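Local coordinates for protein importin subunit beta-1 (Saccharomyces cerevisiae, PDB 5OWU) that carries proteins into the nucleus as the importin beta subunit, working with importin alpha, which recognises the classical nuclear localization signal of the cargo, at residues 66-71 and 81-86; 111-116 and 159-164; 117-122 and 130-135; 122-127 and 164-169. All blocks are in the same frame, centred on the assembly; numbering follows the deposited sequence.

Contact 1. Residues 66-71 and 81-86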
loop_
_atom_site.group_PDB
_atom_site.type_symbol
_atom_site.label_atom_id
_atom_site.label_comp_id
_atom_site.label_asym_id
_atom_site.label_seq_id
_atom_site.Cartn_x
_atom_site.Cartn_y
_atom_site.Cartn_z
ATOM N N LYS A 66 14.526 -25.686 2.756
ATOM C CA LYS A 66 14.102 -24.487 3.482
ATOM C C LYS A 66 12.648 -24.169 3.198
ATOM O O LYS A 66 11.886 -23.821 4.108
ATOM C CB LYS A 66 14.973 -23.284 3.105
ATOM C CG LYS A 66 14.422 -21.917 3.573
ATOM C CD LYS A 66 15.082 -20.778 2.853
ATOM C CE LYS A 66 14.465 -20.568 1.478
ATOM N NZ LYS A 66 13.383 -19.536 1.500
ATOM N N ASN A 67 12.252 -24.256 1.934
ATOM C CA ASN A 67 10.879 -23.965 1.558
ATOM C C ASN A 67 9.904 -25.038 2.015
ATOM O O ASN A 67 8.695 -24.819 1.917
ATOM C CB ASN A 67 10.782 -23.783 0.046
ATOM C CG ASN A 67 11.368 -22.460 -0.416
ATOM O OD1 ASN A 67 11.404 -21.481 0.341
ATOM N ND2 ASN A 67 11.828 -22.424 -1.658
ATOM N N GLU A 68 10.385 -26.179 2.506
ATOM C CA GLU A 68 9.508 -27.128 3.190
ATOM C C GLU A 68 9.502 -26.941 4.708
ATOM O O GLU A 68 8.912 -27.758 5.423
ATOM C CB GLU A 68 9.917 -28.564 2.854
ATOM C CG GLU A 68 9.788 -28.920 1.379
ATOM C CD GLU A 68 8.366 -28.789 0.864
ATOM O OE1 GLU A 68 7.429 -29.087 1.628
ATOM O OE2 GLU A 68 8.184 -28.374 -0.298
ATOM N N LEU A 69 10.141 -25.891 5.211
ATOM C CA LEU A 69 10.269 -25.671 6.644
ATOM C C LEU A 69 9.679 -24.350 7.112
ATOM O O LEU A 69 9.225 -24.263 8.256
ATOM C CB LEU A 69 11.750 -25.733 7.057
ATOM C CG LEU A 69 12.418 -27.105 6.969
ATOM C CD1 LEU A 69 13.906 -27.005 7.267
ATOM C CD2 LEU A 69 11.756 -28.095 7.909
ATOM N N VAL A 70 9.658 -23.329 6.259
ATOM C CA VAL A 70 9.044 -22.052 6.586
ATOM C C VAL A 70 8.184 -21.626 5.410
ATOM O O VAL A 70 8.400 -22.035 4.269
ATOM C CB VAL A 70 10.083 -20.960 6.916
ATOM C CG1 VAL A 70 10.765 -21.265 8.240
ATOM C CG2 VAL A 70 11.109 -20.839 5.786
ATOM N N SER A 71 7.189 -20.796 5.712
ATOM C CA SER A 71 6.264 -20.291 4.711
ATOM C C SER A 71 5.808 -18.905 5.136
ATOM O O SER A 71 5.954 -18.511 6.296
ATOM C CB SER A 71 5.057 -21.219 4.540
ATOM O OG SER A 71 4.108 -20.669 3.648
ATOM N N ALA A 81 6.228 -26.765 10.836
ATOM C CA ALA A 81 6.869 -26.908 12.137
ATOM C C ALA A 81 6.553 -28.268 12.742
ATOM O O ALA A 81 7.454 -28.991 13.189
ATOM C CB ALA A 81 6.427 -25.781 13.075
ATOM N N GLN A 82 5.271 -28.639 12.761
ATOM C CA GLN A 82 4.908 -29.922 13.352
ATOM C C GLN A 82 5.485 -31.096 12.562
ATOM O O GLN A 82 5.846 -32.124 13.154
ATOM C CB GLN A 82 3.390 -30.048 13.458
ATOM C CG GLN A 82 2.948 -31.392 14.043
ATOM C CD GLN A 82 1.468 -31.453 14.349
ATOM O OE1 GLN A 82 0.827 -30.433 14.596
ATOM N NE2 GLN A 82 0.916 -32.661 14.334
ATOM N N ARG A 83 5.573 -30.975 11.235
ATOM C CA ARG A 83 6.175 -32.048 10.447
ATOM C C ARG A 83 7.657 -32.212 10.776
ATOM O O ARG A 83 8.145 -33.337 10.914
ATOM C CB ARG A 83 5.989 -31.796 8.951
ATOM C CG ARG A 83 6.693 -32.851 8.096
ATOM C CD ARG A 83 6.377 -32.729 6.630
ATOM N NE ARG A 83 6.790 -31.446 6.074
ATOM C CZ ARG A 83 6.720 -31.149 4.781
ATOM N NH1 ARG A 83 6.269 -32.052 3.926
ATOM N NH2 ARG A 83 7.106 -29.959 4.339
ATOM N N TRP A 84 8.398 -31.110 10.880
ATOM C CA TRP A 84 9.787 -31.204 11.320
ATOM C C TRP A 84 9.881 -31.859 12.692
ATOM O O TRP A 84 10.702 -32.759 12.917
ATOM C CB TRP A 84 10.426 -29.814 11.353
ATOM C CG TRP A 84 11.796 -29.805 11.963
ATOM C CD1 TRP A 84 12.115 -29.473 13.243
ATOM C CD2 TRP A 84 13.029 -30.153 11.321
ATOM N NE1 TRP A 84 13.467 -29.584 13.441
ATOM C CE2 TRP A 84 14.053 -29.999 12.278
ATOM C CE3 TRP A 84 13.367 -30.572 10.033
ATOM C CZ2 TRP A 84 15.394 -30.245 11.985
ATOM C CZ3 TRP A 84 14.696 -30.822 9.744
ATOM C CH2 TRP A 84 15.694 -30.658 10.715
ATOM N N ILE A 85 9.031 -31.427 13.620
ATOM C CA ILE A 85 9.146 -31.887 14.999
ATOM C C ILE A 85 8.846 -33.378 15.110
ATOM O O ILE A 85 9.559 -34.110 15.811
ATOM C CB ILE A 85 8.232 -31.044 15.906
ATOM C CG1 ILE A 85 8.811 -29.626 16.016
ATOM C CG2 ILE A 85 8.078 -31.692 17.283
ATOM C CD1 ILE A 85 7.879 -28.618 16.616
ATOM N N THR A 86 7.797 -33.859 14.433
ATOM C CA THR A 86 7.348 -35.237 14.622
ATOM C C THR A 86 7.851 -36.221 13.567
ATOM O O THR A 86 8.051 -37.392 13.887
ATOM C CB THR A 86 5.814 -35.312 14.656
ATOM O OG1 THR A 86 5.270 -34.901 13.398
ATOM C CG2 THR A 86 5.256 -34.434 15.761
HETATM O O HOH W 1 8.330 -29.548 7.513
HETATM O O HOH W 2 6.192 -31.908 0.909
#
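E68 and R83 form a salt bridge in which NH2 of R83 donates to OE1 of E68 over 2.9 Å, nearly straight at 163°, meeting the anti lone pair of that oxygen. The same NH2 gives a second bond to the main-chain O of E68, at 3.0 Å and on a lone pair in the carbonyl plane. Both acceptors lie in the guanidinium plane, but a single nitrogen meets a single carboxylate oxygen and the two planes are 67° apart, unlike a flat, two-pronged pairing. R83 reaches E68 with CG anti to its backbone N (chi1 176°) and its chain bent at chi3. Waters complete the pattern: one joins R83 NE to E68 O, another R83 NH1 to E68 OE1. F37 of helix 37-48 adds a cation-pi contact.

Beneath the charges, CD2 of L69 rests 3.6 Å from CE3 of W84, whose NE1 is bonded to E126 of helix 109-126. The contact joins the end of helix 55-67, where HEAT 2 closes, to helix 74-87 within the importin-beta N-terminal domain. With all three nitrogens engaged, some through water, the guanidinium is probably held in its rotation, and one arginine ties down both the turn after helix 55-67 and its acid.

Contact 2. Residues 111-116 and 159-164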
loop_
_atom_site.group_PDB
_atom_site.type_symbol
_atom_site.label_atom_id
_atom_site.label_comp_id
_atom_site.label_asym_id
_atom_site.label_seq_id
_atom_site.Cartn_x
_atom_site.Cartn_y
_atom_site.Cartn_z
ATOM N N ILE A 111 27.059 -21.256 -1.260
ATOM C CA ILE A 111 26.791 -22.361 -0.344
ATOM C C ILE A 111 26.491 -21.813 1.040
ATOM O O ILE A 111 25.525 -22.222 1.699
ATOM C CB ILE A 111 27.989 -23.331 -0.310
ATOM C CG1 ILE A 111 28.182 -24.018 -1.666
ATOM C CG2 ILE A 111 27.828 -24.371 0.814
ATOM C CD1 ILE A 111 27.041 -24.929 -2.085
ATOM N N ALA A 112 27.318 -20.863 1.491
ATOM C CA ALA A 112 27.153 -20.274 2.814
ATOM C C ALA A 112 25.804 -19.576 2.954
ATOM O O ALA A 112 25.143 -19.689 3.991
ATOM C CB ALA A 112 28.295 -19.293 3.078
ATOM N N ASN A 113 25.387 -18.840 1.926
ATOM C CA ASN A 113 24.092 -18.161 1.957
ATOM C C ASN A 113 22.939 -19.163 2.021
ATOM O O ASN A 113 22.027 -19.038 2.856
ATOM C CB ASN A 113 23.956 -17.261 0.725
ATOM C CG ASN A 113 22.792 -16.289 0.835
ATOM O OD1 ASN A 113 22.596 -15.654 1.866
ATOM N ND2 ASN A 113 22.017 -16.171 -0.230
ATOM N N ALA A 114 22.950 -20.166 1.134
ATOM C CA ALA A 114 21.888 -21.174 1.182
ATOM C C ALA A 114 21.841 -21.845 2.550
ATOM O O ALA A 114 20.762 -22.030 3.139
ATOM C CB ALA A 114 22.104 -22.212 0.085
ATOM N N ALA A 115 23.011 -22.200 3.079
ATOM C CA ALA A 115 23.078 -22.833 4.388
ATOM C C ALA A 115 22.534 -21.910 5.469
ATOM O O ALA A 115 21.849 -22.361 6.393
ATOM C CB ALA A 115 24.521 -23.229 4.687
ATOM N N ALA A 116 22.823 -20.611 5.370
ATOM C CA ALA A 116 22.325 -19.659 6.354
ATOM C C ALA A 116 20.805 -19.600 6.336
ATOM O O ALA A 116 20.165 -19.522 7.391
ATOM C CB ALA A 116 22.914 -18.271 6.091
ATOM N N LEU A 159 21.742 -15.092 11.215
ATOM C CA LEU A 159 20.967 -14.409 12.249
ATOM C C LEU A 159 19.940 -13.459 11.629
ATOM O O LEU A 159 18.776 -13.406 12.064
ATOM C CB LEU A 159 21.914 -13.667 13.191
ATOM C CG LEU A 159 22.787 -14.611 14.033
ATOM C CD1 LEU A 159 24.017 -13.900 14.530
ATOM C CD2 LEU A 159 21.986 -15.172 15.201
ATOM N N GLY A 160 20.344 -12.731 10.589
ATOM C CA GLY A 160 19.389 -11.899 9.874
ATOM C C GLY A 160 18.211 -12.697 9.350
ATOM O O GLY A 160 17.056 -12.341 9.581
ATOM N N TYR A 161 18.494 -13.794 8.639
ATOM C CA TYR A 161 17.430 -14.621 8.072
ATOM C C TYR A 161 16.535 -15.179 9.160
ATOM O O TYR A 161 15.321 -15.281 8.989
ATOM C CB TYR A 161 18.036 -15.767 7.263
ATOM C CG TYR A 161 18.590 -15.372 5.914
ATOM C CD1 TYR A 161 17.800 -14.714 4.977
ATOM C CD2 TYR A 161 19.891 -15.698 5.558
ATOM C CE1 TYR A 161 18.302 -14.369 3.735
ATOM C CE2 TYR A 161 20.400 -15.358 4.318
ATOM C CZ TYR A 161 19.601 -14.698 3.412
ATOM O OH TYR A 161 20.118 -14.358 2.187
ATOM N N MET A 162 17.127 -15.580 10.275
ATOM C CA MET A 162 16.367 -16.027 11.435
ATOM C C MET A 162 15.314 -15.004 11.834
ATOM O O MET A 162 14.139 -15.334 12.040
ATOM C CB MET A 162 17.343 -16.245 12.581
ATOM C CG MET A 162 17.065 -17.378 13.488
ATOM S SD MET A 162 18.467 -17.452 14.623
ATOM C CE MET A 162 19.782 -18.017 13.559
ATOM N N CYS A 163 15.733 -13.749 11.985
ATOM C CA CYS A 163 14.797 -12.730 12.450
ATOM C C CYS A 163 13.789 -12.366 11.368
ATOM O O CYS A 163 12.592 -12.232 11.644
ATOM C CB CYS A 163 15.584 -11.510 12.918
ATOM S SG CYS A 163 16.614 -11.918 14.335
ATOM N N GLU A 164 14.245 -12.241 10.125
ATOM C CA GLU A 164 13.348 -11.896 9.027
ATOM C C GLU A 164 12.310 -12.991 8.776
ATOM O O GLU A 164 11.150 -12.694 8.473
ATOM C CB GLU A 164 14.178 -11.631 7.771
ATOM C CG GLU A 164 13.375 -11.299 6.532
ATOM C CD GLU A 164 14.258 -11.110 5.318
ATOM O OE1 GLU A 164 15.320 -11.768 5.247
ATOM O OE2 GLU A 164 13.894 -10.299 4.441
#
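N113 and Y161 meet through one hydrogen bond, in which the phenol OH of Y161 donates to OD1 of N113 across 2.8 Å. The donor lies in the carbonyl plane, on a lone pair of OD1, with a C=O...O angle of 118°. Seen from the tyrosine, the amide oxygen stands at the ring edge, level with the ring, and it also comes within 3.3 Å of CE2. The amide is turned 45° to the ring, and the two side chains run across each other at about a right angle. N113 gets there because its CG is anti to the backbone N (chi1 -167°), which brings the amide within reach of the phenol.

The apolar share is small and also falls on the ring edge: CB of A116, one turn along helix 109-126, is 4.0 Å from CD2 of Y161. Q117 and A120 of the same helix touch the tyrosine as well, and M162 beside it packs on A123. Were Y161 a phenylalanine, the amide of N113 would probably lose the donor that holds OD1 and be set free to turn.

The second helix of HEAT 3 is thus joined to that of HEAT 4 by a tyrosine whose ring edge meets A116, with A120 beside it, while its hydroxyl selects the oxygen side of one amide and so adds direction to otherwise modest packing.

Contact 3. Residues 117-122 and 130-135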
loop_
_atom_site.group_PDB
_atom_site.type_symbol
_atom_site.label_atom_id
_atom_site.label_comp_id
_atom_site.label_asym_id
_atom_site.label_seq_id
_atom_site.Cartn_x
_atom_site.Cartn_y
_atom_site.Cartn_z
ATOM N N GLN A 117 20.205 -19.628 5.144
ATOM C CA GLN A 117 18.747 -19.630 5.066
ATOM C C GLN A 117 18.156 -20.912 5.653
ATOM O O GLN A 117 17.117 -20.873 6.332
ATOM C CB GLN A 117 18.306 -19.447 3.618
ATOM C CG GLN A 117 18.732 -18.135 2.997
ATOM C CD GLN A 117 18.087 -17.897 1.646
ATOM O OE1 GLN A 117 16.864 -17.873 1.523
ATOM N NE2 GLN A 117 18.911 -17.714 0.624
ATOM N N LEU A 118 18.806 -22.056 5.409
ATOM C CA LEU A 118 18.322 -23.323 5.961
ATOM C C LEU A 118 18.425 -23.339 7.482
ATOM O O LEU A 118 17.474 -23.723 8.183
ATOM C CB LEU A 118 19.115 -24.488 5.355
ATOM C CG LEU A 118 18.793 -25.896 5.876
ATOM C CD1 LEU A 118 17.359 -26.232 5.586
ATOM C CD2 LEU A 118 19.709 -26.920 5.254
ATOM N N ILE A 119 19.588 -22.940 8.005
ATOM C CA ILE A 119 19.765 -22.818 9.447
ATOM C C ILE A 119 18.691 -21.915 10.028
ATOM O O ILE A 119 18.088 -22.230 11.058
ATOM C CB ILE A 119 21.178 -22.298 9.770
ATOM C CG1 ILE A 119 22.215 -23.380 9.465
ATOM C CG2 ILE A 119 21.275 -21.851 11.229
ATOM C CD1 ILE A 119 23.635 -22.865 9.405
ATOM N N ALA A 120 18.424 -20.785 9.367
ATOM C CA ALA A 120 17.405 -19.865 9.856
ATOM C C ALA A 120 16.045 -20.545 9.954
ATOM O O ALA A 120 15.320 -20.349 10.934
ATOM C CB ALA A 120 17.317 -18.637 8.948
ATOM N N ALA A 121 15.672 -21.335 8.941
ATOM C CA ALA A 121 14.366 -22.001 8.962
ATOM C C ALA A 121 14.262 -22.999 10.116
ATOM O O ALA A 121 13.262 -23.031 10.860
ATOM C CB ALA A 121 14.128 -22.709 7.627
ATOM N N ILE A 122 15.293 -23.828 10.282
ATOM C CA ILE A 122 15.270 -24.805 11.363
ATOM C C ILE A 122 15.219 -24.091 12.708
ATOM O O ILE A 122 14.431 -24.448 13.588
ATOM C CB ILE A 122 16.483 -25.747 11.263
ATOM C CG1 ILE A 122 16.400 -26.587 9.983
ATOM C CG2 ILE A 122 16.560 -26.666 12.487
ATOM C CD1 ILE A 122 17.716 -27.234 9.596
ATOM N N GLY A 130 12.587 -24.201 22.797
ATOM C CA GLY A 130 13.732 -24.437 23.665
ATOM C C GLY A 130 14.697 -25.501 23.186
ATOM O O GLY A 130 15.373 -26.127 24.011
ATOM N N ALA A 131 14.790 -25.721 21.877
ATOM C CA ALA A 131 15.685 -26.721 21.312
ATOM C C ALA A 131 16.860 -26.033 20.610
ATOM O O ALA A 131 17.011 -24.812 20.664
ATOM C CB ALA A 131 14.910 -27.640 20.371
ATOM N N TRP A 132 17.690 -26.840 19.938
ATOM C CA TRP A 132 18.951 -26.435 19.322
ATOM C C TRP A 132 19.705 -25.454 20.221
ATOM O O TRP A 132 20.098 -24.375 19.768
ATOM C CB TRP A 132 18.711 -25.827 17.929
ATOM C CG TRP A 132 19.889 -25.991 16.975
ATOM C CD1 TRP A 132 21.101 -26.565 17.256
ATOM C CD2 TRP A 132 19.955 -25.588 15.592
ATOM N NE1 TRP A 132 21.910 -26.539 16.145
ATOM C CE2 TRP A 132 21.231 -25.947 15.113
ATOM C CE3 TRP A 132 19.058 -24.962 14.717
ATOM C CZ2 TRP A 132 21.632 -25.705 13.801
ATOM C CZ3 TRP A 132 19.458 -24.719 13.418
ATOM C CH2 TRP A 132 20.734 -25.092 12.971
ATOM N N PRO A 133 19.947 -25.792 21.493
ATOM C CA PRO A 133 20.651 -24.847 22.376
ATOM C C PRO A 133 22.091 -24.602 21.970
ATOM O O PRO A 133 22.679 -23.604 22.395
ATOM C CB PRO A 133 20.572 -25.521 23.751
ATOM C CG PRO A 133 20.508 -26.979 23.438
ATOM C CD PRO A 133 19.681 -27.076 22.171
ATOM N N GLU A 134 22.681 -25.485 21.169
ATOM C CA GLU A 134 24.047 -25.283 20.712
ATOM C C GLU A 134 24.166 -24.128 19.726
ATOM O O GLU A 134 25.251 -23.545 19.602
ATOM C CB GLU A 134 24.569 -26.566 20.063
ATOM C CG GLU A 134 24.460 -27.799 20.955
ATOM C CD GLU A 134 23.206 -28.632 20.707
ATOM O OE1 GLU A 134 22.193 -28.101 20.199
ATOM O OE2 GLU A 134 23.241 -29.836 21.029
ATOM N N LEU A 135 23.078 -23.783 19.031
ATOM C CA LEU A 135 23.186 -22.868 17.903
ATOM C C LEU A 135 23.658 -21.492 18.343
ATOM O O LEU A 135 24.562 -20.916 17.733
ATOM C CB LEU A 135 21.848 -22.746 17.169
ATOM C CG LEU A 135 21.877 -21.735 16.010
ATOM C CD1 LEU A 135 22.892 -22.124 14.966
ATOM C CD2 LEU A 135 20.511 -21.592 15.365
#
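W132 pushes the six-membered end of its indole against I119 and I122, which sit one turn apart on helix 109-126. This is packing between consecutive HEAT repeats: the helix belongs to HEAT 3, while W132 stands in the connection to helix 133-142 of HEAT 4. That connection begins where a Schellman motif ends helix 109-126, with G130, at positive phi, as its C-prime residue.

Each isoleucine presents its CG2 methyl. That of I122 approaches obliquely, 3.6 Å from W132 CZ3, and that of I119 lies 3.7 Å from W132 CH2. In both residues CG1 is anti to the carbonyl carbon (chi1 -71° in I119), which leaves CG2 pointing away from the backbone N and at the indole. The main chain takes part too, since O of I119 lies at the ring edge, 3.7 Å from CZ3 of W132. No hydrogen bond links the two segments, and apolar packing joins them, in a buried setting where K97 of helix 90-104 adds a cation-pi contact to the tryptophan.

L135 finishes the cluster from the start of the next helix. Its CB sits 3.6 Å above the plane of the W132 indole, offset toward the rim, and its CD1 reaches CG2 of I119 at 4.1 Å.

Contact 4. Residues 122-127 and 164-169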
loop_
_atom_site.group_PDB
_atom_site.type_symbol
_atom_site.label_atom_id
_atom_site.label_comp_id
_atom_site.label_asym_id
_atom_site.label_seq_id
_atom_site.Cartn_x
_atom_site.Cartn_y
_atom_site.Cartn_z
ATOM N N ILE A 122 15.293 -23.828 10.282
ATOM C CA ILE A 122 15.270 -24.805 11.363
ATOM C C ILE A 122 15.219 -24.091 12.708
ATOM O O ILE A 122 14.431 -24.448 13.588
ATOM C CB ILE A 122 16.483 -25.747 11.263
ATOM C CG1 ILE A 122 16.400 -26.587 9.983
ATOM C CG2 ILE A 122 16.560 -26.666 12.487
ATOM C CD1 ILE A 122 17.716 -27.234 9.596
ATOM N N ALA A 123 16.059 -23.067 12.882
ATOM C CA ALA A 123 16.071 -22.305 14.128
ATOM C C ALA A 123 14.709 -21.697 14.409
ATOM O O ALA A 123 14.247 -21.698 15.552
ATOM C CB ALA A 123 17.134 -21.203 14.069
ATOM N N ASP A 124 14.062 -21.151 13.379
ATOM C CA ASP A 124 12.740 -20.576 13.568
ATOM C C ASP A 124 11.757 -21.617 14.067
ATOM O O ASP A 124 10.798 -21.273 14.766
ATOM C CB ASP A 124 12.239 -19.954 12.268
ATOM C CG ASP A 124 12.839 -18.578 12.011
ATOM O OD1 ASP A 124 13.437 -18.006 12.938
ATOM O OD2 ASP A 124 12.712 -18.067 10.884
ATOM N N ILE A 125 11.969 -22.890 13.729
ATOM C CA ILE A 125 11.112 -23.922 14.310
ATOM C C ILE A 125 11.539 -24.261 15.736
ATOM O O ILE A 125 10.707 -24.342 16.642
ATOM C CB ILE A 125 11.105 -25.175 13.425
ATOM C CG1 ILE A 125 10.395 -24.876 12.109
ATOM C CG2 ILE A 125 10.402 -26.334 14.150
ATOM C CD1 ILE A 125 10.755 -25.839 10.996
ATOM N N GLU A 126 12.832 -24.482 15.963
ATOM C CA GLU A 126 13.275 -25.126 17.194
ATOM C C GLU A 126 13.488 -24.161 18.362
ATOM O O GLU A 126 13.142 -24.494 19.499
ATOM C CB GLU A 126 14.561 -25.904 16.934
ATOM C CG GLU A 126 14.367 -27.077 15.950
ATOM C CD GLU A 126 15.393 -28.177 16.137
ATOM O OE1 GLU A 126 16.396 -27.952 16.850
ATOM O OE2 GLU A 126 15.195 -29.274 15.572
ATOM N N LEU A 127 14.065 -22.985 18.127
ATOM C CA LEU A 127 14.364 -22.088 19.241
ATOM C C LEU A 127 13.126 -21.741 20.054
ATOM O O LEU A 127 13.210 -21.759 21.295
ATOM C CB LEU A 127 15.055 -20.813 18.732
ATOM C CG LEU A 127 16.455 -20.973 18.133
ATOM C CD1 LEU A 127 16.981 -19.630 17.654
ATOM C CD2 LEU A 127 17.422 -21.584 19.122
ATOM N N GLU A 164 14.245 -12.241 10.125
ATOM C CA GLU A 164 13.348 -11.896 9.027
ATOM C C GLU A 164 12.310 -12.991 8.776
ATOM O O GLU A 164 11.150 -12.694 8.473
ATOM C CB GLU A 164 14.178 -11.631 7.771
ATOM C CG GLU A 164 13.375 -11.299 6.532
ATOM C CD GLU A 164 14.258 -11.110 5.318
ATOM O OE1 GLU A 164 15.320 -11.768 5.247
ATOM O OE2 GLU A 164 13.894 -10.299 4.441
ATOM N N SER A 165 12.704 -14.259 8.902
ATOM C CA SER A 165 11.817 -15.375 8.574
ATOM C C SER A 165 10.751 -15.601 9.637
ATOM O O SER A 165 9.668 -16.104 9.320
ATOM C CB SER A 165 12.624 -16.662 8.385
ATOM O OG SER A 165 13.212 -16.733 7.099
ATOM N N ALA A 166 11.037 -15.269 10.892
ATOM C CA ALA A 166 10.018 -15.323 11.929
ATOM C C ALA A 166 8.929 -14.290 11.656
ATOM O O ALA A 166 9.175 -13.235 11.063
ATOM C CB ALA A 166 10.643 -15.070 13.299
ATOM N N ASP A 167 7.717 -14.599 12.102
ATOM C CA ASP A 167 6.598 -13.694 11.880
ATOM C C ASP A 167 6.856 -12.363 12.589
ATOM O O ASP A 167 7.298 -12.353 13.744
ATOM C CB ASP A 167 5.299 -14.319 12.391
ATOM C CG ASP A 167 4.116 -13.371 12.307
ATOM O OD1 ASP A 167 3.484 -13.294 11.233
ATOM O OD2 ASP A 167 3.813 -12.704 13.318
ATOM N N PRO A 168 6.592 -11.224 11.936
ATOM C CA PRO A 168 6.833 -9.937 12.611
ATOM C C PRO A 168 6.033 -9.781 13.887
ATOM O O PRO A 168 6.511 -9.165 14.846
ATOM C CB PRO A 168 6.412 -8.907 11.552
ATOM C CG PRO A 168 5.414 -9.628 10.715
ATOM C CD PRO A 168 5.924 -11.037 10.635
ATOM N N GLN A 169 4.825 -10.332 13.922
ATOM C CA GLN A 169 3.939 -10.223 15.077
ATOM C C GLN A 169 3.999 -11.523 15.877
ATOM O O GLN A 169 3.035 -12.283 15.980
ATOM C CB GLN A 169 2.521 -9.902 14.609
ATOM C CG GLN A 169 1.473 -9.780 15.702
ATOM C CD GLN A 169 0.076 -9.641 15.129
ATOM O OE1 GLN A 169 -0.108 -9.624 13.912
ATOM N NE2 GLN A 169 -0.916 -9.547 16.004
#
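D124 sets its carboxylate against the last turn of helix 149-165, with OD1 4.1 Å from CB of A166. Its other oxygen, OD2, is modelled too close to S165 for its exact place to be trusted; with that caution, OD2 of D124 lies 3.3 Å from the backbone N of A166, at an angle too poor for a hydrogen bond. No hydrogen bond joins the two segments, and the packing is light, burying 99 Å² with both sides summed.

The carboxylate reaches across because CG of D124 is anti to its own carbonyl carbon (chi1 -80°). There OD1 of D124 comes 2.9 Å from the main-chain O of M162, acceptor beside acceptor. A166 is the first residue to leave the helical conformation, so the acid also faces a C-terminal helix end. That carbonyl and the partial negative charge of the helix end would be expected to disfavour an ionised carboxylate and might raise its pKa. With an alanine instead of D124, the turn at S165 and A166 would probably lose its neighbour from helix 109-126, and a gap would open beside the helix end.

L127 packs on M162 of helix 149-165, and E126 forms a salt bridge with K97. Neighbouring ends of the second helices of two successive repeats, here HEAT 3 and HEAT 4, are a regular feature of the HEAT-repeat solenoid.

Overall arrangement
Helix 109-126 is the common element. Contacts 2, 3 and 4 all use it, and contact 1 packs against it from the side of helices 55-67 and 74-87. Centres of contacts 3 and 4 lie 9 Å apart and the two share I122; contacts 2 and 4, which share E164, are 11 Å apart and mark two levels of the pairing with helix 149-165. Contact 1 lies 12 Å from contact 3 and 11 Å from contact 4, centre to centre. Contacts 1 and 2, by contrast, do not touch, with nearest atoms about 6 Å apart. Contact 1 comes first in the chain, while the others interleave; contacts 2 to 4 illustrate how a solenoid is built, joining HEAT 3 to HEAT 4.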